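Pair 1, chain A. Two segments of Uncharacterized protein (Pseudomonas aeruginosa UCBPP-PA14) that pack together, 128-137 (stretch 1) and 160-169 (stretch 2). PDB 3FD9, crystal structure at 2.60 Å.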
# COMPACT_ATOMS: atom_id res chain seq x y z
N GLU A 128 -10.81 -4.63 -15.53
CA GLU A 128 -10.01 -4.04 -16.60
C GLU A 128 -10.71 -2.84 -17.20
O GLU A 128 -10.07 -1.93 -17.74
CB GLU A 128 -9.72 -5.08 -17.68
CG GLU A 128 -8.79 -6.18 -17.22
CD GLU A 128 -8.66 -7.31 -18.23
OE1 GLU A 128 -8.89 -7.06 -19.43
OE2 GLU A 128 -8.34 -8.44 -17.81
N LEU A 129 -12.03 -2.83 -17.12
CA LEU A 129 -12.82 -1.73 -17.63
C LEU A 129 -12.76 -0.54 -16.69
O LEU A 129 -12.84 0.61 -17.12
CB LEU A 129 -14.28 -2.15 -17.85
CG LEU A 129 -14.57 -2.86 -19.17
CD1 LEU A 129 -16.06 -2.94 -19.41
CD2 LEU A 129 -13.89 -2.11 -20.29
N GLU A 130 -12.60 -0.82 -15.40
CA GLU A 130 -12.48 0.23 -14.40
C GLU A 130 -11.12 0.90 -14.58
O GLU A 130 -11.03 2.13 -14.64
CB GLU A 130 -12.60 -0.37 -13.00
CG GLU A 130 -13.19 0.57 -11.96
CD GLU A 130 -14.71 0.68 -12.05
OE1 GLU A 130 -15.24 1.81 -12.01
OE2 GLU A 130 -15.38 -0.38 -12.18
N THR A 131 -10.08 0.09 -14.66
CA THR A 131 -8.73 0.56 -14.95
C THR A 131 -8.68 1.46 -16.20
O THR A 131 -8.17 2.57 -16.14
CB THR A 131 -7.78 -0.63 -15.17
OG1 THR A 131 -7.75 -1.44 -13.99
CG2 THR A 131 -6.37 -0.14 -15.50
N GLN A 132 -9.18 0.96 -17.32
CA GLN A 132 -9.23 1.74 -18.55
C GLN A 132 -9.95 3.05 -18.30
O GLN A 132 -9.60 4.09 -18.86
CB GLN A 132 -9.93 0.96 -19.66
CG GLN A 132 -10.39 1.81 -20.86
CD GLN A 132 -9.25 2.21 -21.79
OE1 GLN A 132 -8.07 2.03 -21.47
NE2 GLN A 132 -9.60 2.76 -22.95
N SER A 133 -10.96 3.00 -17.45
CA SER A 133 -11.73 4.18 -17.10
C SER A 133 -10.86 5.16 -16.33
O SER A 133 -10.74 6.33 -16.71
CB SER A 133 -12.95 3.79 -16.26
OG SER A 133 -13.82 4.89 -16.10
N ARG A 134 -10.25 4.67 -15.26
CA ARG A 134 -9.33 5.46 -14.45
C ARG A 134 -8.28 6.09 -15.35
O ARG A 134 -8.02 7.29 -15.28
CB ARG A 134 -8.65 4.59 -13.40
CG ARG A 134 -8.15 5.35 -12.19
CD ARG A 134 -9.19 5.34 -11.06
NE ARG A 134 -10.57 5.32 -11.56
CZ ARG A 134 -11.30 6.41 -11.79
NH1 ARG A 134 -10.79 7.62 -11.58
NH2 ARG A 134 -12.54 6.29 -12.24
N GLN A 135 -7.68 5.26 -16.20
CA GLN A 135 -6.64 5.70 -17.12
C GLN A 135 -7.08 6.88 -17.98
O GLN A 135 -6.30 7.79 -18.25
CB GLN A 135 -6.18 4.54 -18.00
CG GLN A 135 -5.28 3.57 -17.28
CD GLN A 135 -4.17 4.28 -16.54
OE1 GLN A 135 -3.62 5.27 -17.03
NE2 GLN A 135 -3.83 3.79 -15.35
N LEU A 136 -8.34 6.85 -18.40
CA LEU A 136 -8.88 7.93 -19.22
C LEU A 136 -9.08 9.21 -18.41
O LEU A 136 -9.03 10.31 -18.96
CB LEU A 136 -10.19 7.50 -19.88
CG LEU A 136 -10.12 6.39 -20.94
CD1 LEU A 136 -11.53 6.00 -21.38
CD2 LEU A 136 -9.29 6.83 -22.13
N ARG A 137 -9.30 9.08 -17.11
CA ARG A 137 -9.44 10.25 -16.25
C ARG A 137 -8.08 10.90 -16.03
O ARG A 137 -7.93 12.11 -16.20
CB ARG A 137 -10.09 9.89 -14.92
CG ARG A 137 -11.43 9.20 -15.07
CD ARG A 137 -12.27 9.28 -13.80
NE ARG A 137 -13.42 8.38 -13.87
CZ ARG A 137 -14.53 8.65 -14.55
NH1 ARG A 137 -14.65 9.78 -15.22
NH2 ARG A 137 -15.53 7.77 -14.56
N ARG A 160 -11.45 12.33 -28.52
CA ARG A 160 -11.25 10.89 -28.54
C ARG A 160 -11.51 10.31 -27.15
O ARG A 160 -12.19 9.29 -27.01
CB ARG A 160 -9.84 10.53 -29.01
CG ARG A 160 -9.62 10.77 -30.49
CD ARG A 160 -10.72 10.11 -31.32
NE ARG A 160 -10.70 10.53 -32.71
CZ ARG A 160 -11.32 11.61 -33.18
NH1 ARG A 160 -12.02 12.38 -32.35
NH2 ARG A 160 -11.25 11.93 -34.46
N VAL A 161 -10.98 10.98 -26.14
CA VAL A 161 -11.19 10.55 -24.76
C VAL A 161 -12.66 10.67 -24.38
O VAL A 161 -13.12 10.04 -23.43
CB VAL A 161 -10.31 11.36 -23.79
CG1 VAL A 161 -10.54 10.91 -22.35
CG2 VAL A 161 -8.84 11.21 -24.16
N ALA A 162 -13.40 11.48 -25.13
CA ALA A 162 -14.84 11.59 -24.93
C ALA A 162 -15.51 10.27 -25.29
O ALA A 162 -16.09 9.61 -24.42
CB ALA A 162 -15.41 12.73 -25.76
N LYS A 163 -15.41 9.90 -26.56
CA LYS A 163 -16.00 8.64 -27.03
C LYS A 163 -15.39 7.43 -26.32
O LYS A 163 -16.08 6.46 -26.03
CB LYS A 163 -15.87 8.51 -28.55
CG LYS A 163 -16.71 9.51 -29.33
CD LYS A 163 -17.14 8.97 -30.70
CE LYS A 163 -16.05 9.11 -31.76
NZ LYS A 163 -15.04 8.02 -31.70
N CYS A 164 -14.09 7.49 -26.04
CA CYS A 164 -13.43 6.40 -25.34
C CYS A 164 -14.08 6.17 -23.99
O CYS A 164 -14.40 5.04 -23.62
CB CYS A 164 -11.94 6.67 -25.16
SG CYS A 164 -10.95 6.37 -26.64
N GLN A 165 -14.28 7.26 -23.24
CA GLN A 165 -14.89 7.18 -21.93
C GLN A 165 -16.35 6.76 -22.06
O GLN A 165 -16.84 5.93 -21.29
CB GLN A 165 -14.78 8.51 -21.19
CG GLN A 165 -15.20 8.45 -19.73
CD GLN A 165 -14.22 7.66 -18.87
OE1 GLN A 165 -13.07 8.05 -18.71
NE2 GLN A 165 -14.69 6.55 -18.30
N ALA A 166 -17.04 7.33 -23.04
CA ALA A 166 -18.43 6.98 -23.31
C ALA A 166 -18.57 5.48 -23.59
O ALA A 166 -19.31 4.79 -22.91
CB ALA A 166 -18.97 7.79 -24.49
N ARG A 167 -17.84 5.00 -24.59
CA ARG A 167 -17.84 3.58 -24.92
C ARG A 167 -17.57 2.75 -23.68
O ARG A 167 -18.38 1.90 -23.30
CB ARG A 167 -16.79 3.28 -26.00
CG ARG A 167 -16.51 1.79 -26.20
CD ARG A 167 -17.74 1.04 -26.71
NE ARG A 167 -18.23 1.58 -27.98
CZ ARG A 167 -19.38 2.24 -28.11
NH1 ARG A 167 -20.17 2.43 -27.06
NH2 ARG A 167 -19.75 2.70 -29.30
N THR A 168 -16.44 3.00 -23.04
CA THR A 168 -16.07 2.30 -21.82
C THR A 168 -17.25 2.28 -20.87
O THR A 168 -17.58 1.25 -20.29
CB THR A 168 -14.86 2.95 -21.13
OG1 THR A 168 -13.70 2.79 -21.95
CG2 THR A 168 -14.62 2.30 -19.78
N GLN A 169 -17.91 3.43 -20.74
CA GLN A 169 -19.04 3.57 -19.84
C GLN A 169 -20.21 2.69 -20.26
O GLN A 169 -20.92 2.14 -19.41
CB GLN A 169 -19.49 5.04 -19.78
CG GLN A 169 -19.96 5.49 -18.41
CD GLN A 169 -18.88 5.37 -17.35
OE1 GLN A 169 -18.57 4.27 -16.88
NE2 GLN A 169 -18.30 6.51 -16.98

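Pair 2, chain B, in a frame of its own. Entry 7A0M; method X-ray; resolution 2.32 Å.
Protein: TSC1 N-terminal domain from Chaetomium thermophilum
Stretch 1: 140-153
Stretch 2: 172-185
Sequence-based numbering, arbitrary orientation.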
# COMPACT_ATOMS: atom_id res chain seq x y z
N GLY B 140 -33.36 -18.87 -27.89
CA GLY B 140 -32.68 -18.13 -28.94
C GLY B 140 -31.75 -18.99 -29.78
O GLY B 140 -32.20 -19.91 -30.46
N PHE B 141 -30.46 -18.68 -29.73
CA PHE B 141 -29.44 -19.41 -30.48
C PHE B 141 -28.95 -20.67 -29.76
O PHE B 141 -27.96 -21.26 -30.19
CB PHE B 141 -28.25 -18.49 -30.79
CG PHE B 141 -28.53 -17.50 -31.89
CD1 PHE B 141 -28.67 -17.93 -33.20
CD2 PHE B 141 -28.65 -16.15 -31.62
CE1 PHE B 141 -28.92 -17.03 -34.22
CE2 PHE B 141 -28.90 -15.24 -32.63
CZ PHE B 141 -29.04 -15.68 -33.93
N ILE B 142 -29.62 -21.06 -28.67
CA ILE B 142 -29.16 -22.22 -27.90
C ILE B 142 -29.06 -23.50 -28.74
O ILE B 142 -28.04 -24.19 -28.64
CB ILE B 142 -30.05 -22.41 -26.66
CG1 ILE B 142 -29.78 -21.30 -25.64
CG2 ILE B 142 -29.83 -23.77 -26.03
CD1 ILE B 142 -30.46 -21.51 -24.30
N PRO B 143 -30.05 -23.86 -29.57
CA PRO B 143 -29.90 -25.10 -30.36
C PRO B 143 -28.72 -25.07 -31.31
O PRO B 143 -28.12 -26.12 -31.57
CB PRO B 143 -31.24 -25.20 -31.11
CG PRO B 143 -31.74 -23.80 -31.17
CD PRO B 143 -31.35 -23.21 -29.85
N TRP B 144 -28.38 -23.89 -31.83
CA TRP B 144 -27.17 -23.74 -32.62
C TRP B 144 -25.95 -24.01 -31.74
O TRP B 144 -25.05 -24.77 -32.10
CB TRP B 144 -27.10 -22.32 -33.18
CG TRP B 144 -28.30 -21.88 -33.97
CD1 TRP B 144 -29.47 -21.41 -33.46
CD2 TRP B 144 -28.40 -21.71 -35.40
NE1 TRP B 144 -30.33 -21.05 -34.47
CE2 TRP B 144 -29.69 -21.21 -35.67
CE3 TRP B 144 -27.54 -21.97 -36.47
CZ2 TRP B 144 -30.14 -20.96 -36.96
CZ3 TRP B 144 -27.99 -21.72 -37.76
CH2 TRP B 144 -29.28 -21.22 -37.99
N LEU B 145 -25.93 -23.37 -30.57
CA LEU B 145 -24.80 -23.47 -29.65
C LEU B 145 -24.62 -24.89 -29.11
O LEU B 145 -23.50 -25.39 -29.03
CB LEU B 145 -25.00 -22.48 -28.50
CG LEU B 145 -24.78 -21.02 -28.88
CD1 LEU B 145 -25.53 -20.10 -27.93
CD2 LEU B 145 -23.30 -20.69 -28.87
N ASN B 146 -25.73 -25.55 -28.73
CA ASN B 146 -25.62 -26.89 -28.17
C ASN B 146 -25.01 -27.87 -29.16
O ASN B 146 -24.20 -28.72 -28.78
CB ASN B 146 -27.00 -27.40 -27.72
CG ASN B 146 -27.48 -26.73 -26.45
OD1 ASN B 146 -26.69 -26.17 -25.69
ND2 ASN B 146 -28.78 -26.80 -26.20
N ARG B 147 -25.38 -27.76 -30.44
CA ARG B 147 -24.75 -28.58 -31.46
C ARG B 147 -23.25 -28.30 -31.55
O ARG B 147 -22.44 -29.22 -31.64
CB ARG B 147 -25.43 -28.35 -32.81
CG ARG B 147 -26.65 -29.22 -33.03
CD ARG B 147 -26.26 -30.58 -33.55
NE ARG B 147 -26.25 -30.62 -35.01
CZ ARG B 147 -25.45 -31.40 -35.73
NH1 ARG B 147 -24.58 -32.19 -35.14
NH2 ARG B 147 -25.51 -31.36 -37.06
N LEU B 148 -22.88 -27.02 -31.52
CA LEU B 148 -21.46 -26.66 -31.54
C LEU B 148 -20.76 -27.08 -30.26
O LEU B 148 -19.62 -27.56 -30.30
CB LEU B 148 -21.32 -25.15 -31.75
CG LEU B 148 -21.81 -24.57 -33.08
CD1 LEU B 148 -21.56 -23.08 -33.11
CD2 LEU B 148 -21.11 -25.25 -34.24
N LEU B 149 -21.43 -26.91 -29.11
CA LEU B 149 -20.82 -27.24 -27.83
C LEU B 149 -20.51 -28.73 -27.72
O LEU B 149 -19.40 -29.12 -27.37
CB LEU B 149 -21.72 -26.80 -26.68
CG LEU B 149 -21.67 -25.32 -26.33
CD1 LEU B 149 -22.77 -24.96 -25.35
CD2 LEU B 149 -20.31 -24.97 -25.77
N VAL B 150 -21.50 -29.58 -28.02
CA VAL B 150 -21.31 -31.02 -27.90
C VAL B 150 -20.13 -31.48 -28.75
O VAL B 150 -19.30 -32.28 -28.31
CB VAL B 150 -22.60 -31.77 -28.27
CG1 VAL B 150 -22.29 -33.17 -28.78
CG2 VAL B 150 -23.54 -31.84 -27.07
N ARG B 151 -20.03 -30.98 -29.97
CA ARG B 151 -18.89 -31.33 -30.82
C ARG B 151 -17.58 -30.73 -30.32
O ARG B 151 -16.51 -31.31 -30.53
CB ARG B 151 -19.21 -30.93 -32.25
CG ARG B 151 -20.50 -31.61 -32.65
CD ARG B 151 -20.31 -32.52 -33.82
NE ARG B 151 -21.59 -33.06 -34.26
CZ ARG B 151 -22.22 -34.04 -33.60
NH1 ARG B 151 -21.67 -34.55 -32.51
NH2 ARG B 151 -23.36 -34.52 -34.05
N TRP B 152 -17.64 -29.56 -29.69
CA TRP B 152 -16.43 -28.95 -29.16
C TRP B 152 -15.92 -29.67 -27.92
O TRP B 152 -14.72 -29.58 -27.62
CB TRP B 152 -16.69 -27.47 -28.85
CG TRP B 152 -15.45 -26.71 -28.54
CD1 TRP B 152 -14.62 -26.11 -29.43
CD2 TRP B 152 -14.90 -26.46 -27.24
NE1 TRP B 152 -13.58 -25.50 -28.77
CE2 TRP B 152 -13.73 -25.70 -27.42
CE3 TRP B 152 -15.29 -26.81 -25.94
CZ2 TRP B 152 -12.94 -25.28 -26.35
CZ3 TRP B 152 -14.50 -26.39 -24.88
CH2 TRP B 152 -13.34 -25.63 -25.10
N MSE B 153 -16.78 -30.38 -27.19
CA MSE B 153 -16.38 -31.07 -25.97
C MSE B 153 -15.86 -32.48 -26.24
O MSE B 153 -15.23 -33.10 -25.38
CB MSE B 153 -17.55 -31.13 -24.98
CG MSE B 153 -18.08 -29.78 -24.54
SE MSE B 153 -17.02 -28.93 -23.13
CE MSE B 153 -17.98 -27.24 -23.01
N VAL B 172 -13.16 -23.79 -36.61
CA VAL B 172 -14.54 -23.62 -37.05
C VAL B 172 -15.48 -23.69 -35.86
O VAL B 172 -16.35 -22.82 -35.67
CB VAL B 172 -14.90 -24.65 -38.13
CG1 VAL B 172 -16.40 -24.67 -38.36
CG2 VAL B 172 -14.18 -24.33 -39.43
N LEU B 173 -15.33 -24.73 -35.03
CA LEU B 173 -16.16 -24.84 -33.83
C LEU B 173 -15.94 -23.66 -32.90
O LEU B 173 -16.89 -23.13 -32.31
CB LEU B 173 -15.87 -26.16 -33.12
CG LEU B 173 -16.52 -27.41 -33.72
CD1 LEU B 173 -16.06 -28.66 -32.99
CD2 LEU B 173 -18.04 -27.29 -33.68
N THR B 174 -14.68 -23.23 -32.74
CA THR B 174 -14.38 -22.11 -31.85
C THR B 174 -14.92 -20.80 -32.42
O THR B 174 -15.62 -20.05 -31.73
CB THR B 174 -12.88 -22.01 -31.62
OG1 THR B 174 -12.40 -23.23 -31.03
CG2 THR B 174 -12.56 -20.85 -30.68
N ASP B 175 -14.59 -20.50 -33.68
CA ASP B 175 -15.03 -19.24 -34.28
C ASP B 175 -16.55 -19.16 -34.35
O ASP B 175 -17.13 -18.08 -34.17
CB ASP B 175 -14.42 -19.06 -35.67
CG ASP B 175 -12.91 -18.91 -35.62
OD1 ASP B 175 -12.34 -18.94 -34.51
OD2 ASP B 175 -12.30 -18.74 -36.70
N ALA B 176 -17.21 -20.28 -34.63
CA ALA B 176 -18.67 -20.28 -34.67
C ALA B 176 -19.27 -20.09 -33.28
O ALA B 176 -20.21 -19.32 -33.11
CB ALA B 176 -19.19 -21.57 -35.30
N LEU B 177 -18.72 -20.78 -32.27
CA LEU B 177 -19.19 -20.59 -30.91
C LEU B 177 -18.99 -19.14 -30.46
O LEU B 177 -19.87 -18.56 -29.81
CB LEU B 177 -18.47 -21.55 -29.96
CG LEU B 177 -19.02 -22.97 -29.85
CD1 LEU B 177 -18.01 -23.88 -29.19
CD2 LEU B 177 -20.33 -22.97 -29.08
N LEU B 178 -17.84 -18.55 -30.78
CA LEU B 178 -17.60 -17.16 -30.43
C LEU B 178 -18.51 -16.23 -31.23
O LEU B 178 -18.98 -15.21 -30.70
CB LEU B 178 -16.13 -16.81 -30.66
CG LEU B 178 -15.16 -17.40 -29.63
CD1 LEU B 178 -13.75 -16.87 -29.86
CD2 LEU B 178 -15.62 -17.11 -28.21
N ALA B 179 -18.76 -16.55 -32.50
CA ALA B 179 -19.66 -15.73 -33.31
C ALA B 179 -21.09 -15.81 -32.79
O ALA B 179 -21.77 -14.78 -32.66
CB ALA B 179 -19.59 -16.16 -34.77
N PHE B 180 -21.57 -17.02 -32.49
CA PHE B 180 -22.89 -17.16 -31.90
C PHE B 180 -22.94 -16.53 -30.52
O PHE B 180 -23.97 -15.95 -30.12
CB PHE B 180 -23.28 -18.64 -31.83
CG PHE B 180 -23.86 -19.18 -33.11
CD1 PHE B 180 -25.19 -18.98 -33.41
CD2 PHE B 180 -23.07 -19.88 -34.00
CE1 PHE B 180 -25.72 -19.48 -34.59
CE2 PHE B 180 -23.59 -20.38 -35.17
CZ PHE B 180 -24.92 -20.17 -35.47
N GLY B 181 -21.85 -16.63 -29.76
CA GLY B 181 -21.83 -16.03 -28.44
C GLY B 181 -21.80 -14.51 -28.49
O GLY B 181 -22.38 -13.84 -27.63
N LYS B 182 -21.11 -13.95 -29.49
CA LYS B 182 -21.12 -12.50 -29.65
C LYS B 182 -22.51 -11.98 -30.00
O LYS B 182 -22.88 -10.87 -29.59
CB LYS B 182 -20.11 -12.09 -30.73
CG LYS B 182 -19.93 -10.59 -30.88
CD LYS B 182 -19.00 -10.26 -32.03
CE LYS B 182 -18.56 -8.80 -31.99
NZ LYS B 182 -17.35 -8.56 -32.82
N LYS B 183 -23.29 -12.76 -30.74
CA LYS B 183 -24.63 -12.34 -31.12
C LYS B 183 -25.62 -12.53 -29.98
O LYS B 183 -26.51 -11.69 -29.78
CB LYS B 183 -25.08 -13.11 -32.37
CG LYS B 183 -26.30 -12.51 -33.06
CD LYS B 183 -25.91 -11.26 -33.82
CE LYS B 183 -27.14 -10.52 -34.34
NZ LYS B 183 -27.96 -11.37 -35.24
N ASP B 184 -25.48 -13.62 -29.23
CA ASP B 184 -26.39 -13.96 -28.13
C ASP B 184 -25.55 -14.33 -26.92
O ASP B 184 -25.33 -15.52 -26.63
CB ASP B 184 -27.33 -15.10 -28.53
CG ASP B 184 -28.37 -15.40 -27.46
OD1 ASP B 184 -28.55 -14.56 -26.55
OD2 ASP B 184 -29.00 -16.47 -27.53
N PRO B 185 -25.04 -13.34 -26.18
CA PRO B 185 -24.19 -13.65 -25.02
C PRO B 185 -24.91 -14.41 -23.92
O PRO B 185 -24.34 -15.35 -23.35
CB PRO B 185 -23.73 -12.26 -24.54
CG PRO B 185 -23.93 -11.36 -25.73
CD PRO B 185 -25.14 -11.89 -26.43

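A backbone arrangement fixes where side chains begin, but not what they must be. Pair 1 and pair 2 illustrate the point. Each consists of two helices running roughly antiparallel, with N-to-C directions at 157° in pair 1 and 148° in pair 2 and axes approaching to 10.0 and 9.8 Å. The N, CA and C atoms of 14 central residues superpose with an RMSD of 0.3 Å, so differences in packing there arise chiefly from the side chains.

One position is solved identically. Leu136(A) matches Leu148(B), and both adopt the m, t rotamer, point toward the partner helix and enter a hole formed by four residues. The holes correspond position by position: Val161(A), Cys164(A), Gln165(A) and Thr168(A) in pair 1, Leu173(B), Ala176(B), Leu177(B) and Phe180(B) in pair 2. The second site holds a small residue in both pairs, and the leucine lies close to it, with Leu136(A) CD1 3.9 Å from Cys164(A) CB and Leu148(B) CD1 3.6 Å from Ala176(B) CB.

Around this shared knob the chemistry diverges. At the position of Gln165(A) and Leu177(B), the CA-to-CB bond points sideways in both pairs while the end of the side chain comes nearer the other helix. In pair 1 the amide is put to polar use: Gln165(A) NE2 donates a hydrogen bond to Ser133(A) OG at 2.9 Å. In pair 2 the matching residues are both leucines, and Leu145(B) CD2 meets Leu177(B) CD2 at 3.8 Å. A directional link is thus replaced by apolar contact. Leu177(B) CD2 also lies 3.6 Å from Leu148(B) CB, where Gln165(A) OE1 lies 3.2 Å from Leu136(A) CB.

The match of Thr168(A) with Phe180(B) shows the effect of size. Thr168(A) is a compact knob among Leu129(A), Gln132(A), Ser133(A) and Leu136(A); its OG1 donates to Cys164(A) O of its own helix at 2.9 Å, satisfying the hydroxyl's donor, while its methyl CG2 lies 3.6 Å from Leu129(A) O. Phe180(B) reaches farther. Its edge is directed toward the face of Phe141(B), which takes the place of Leu129(A), with centroids 5.5 Å apart, and its CZ lies 3.3 Å from CE3 of Trp144(B), the counterpart of Gln132(A).

The buried surface, both sides summed, is 433 Å² in pair 1 and 811 Å² in pair 2, whose stretches are also longer. Similar helix spacing therefore accommodates either a serine and a glutamine joined by a hydrogen bond beside a small threonine knob or an apolar cluster of leucines and aromatic rings.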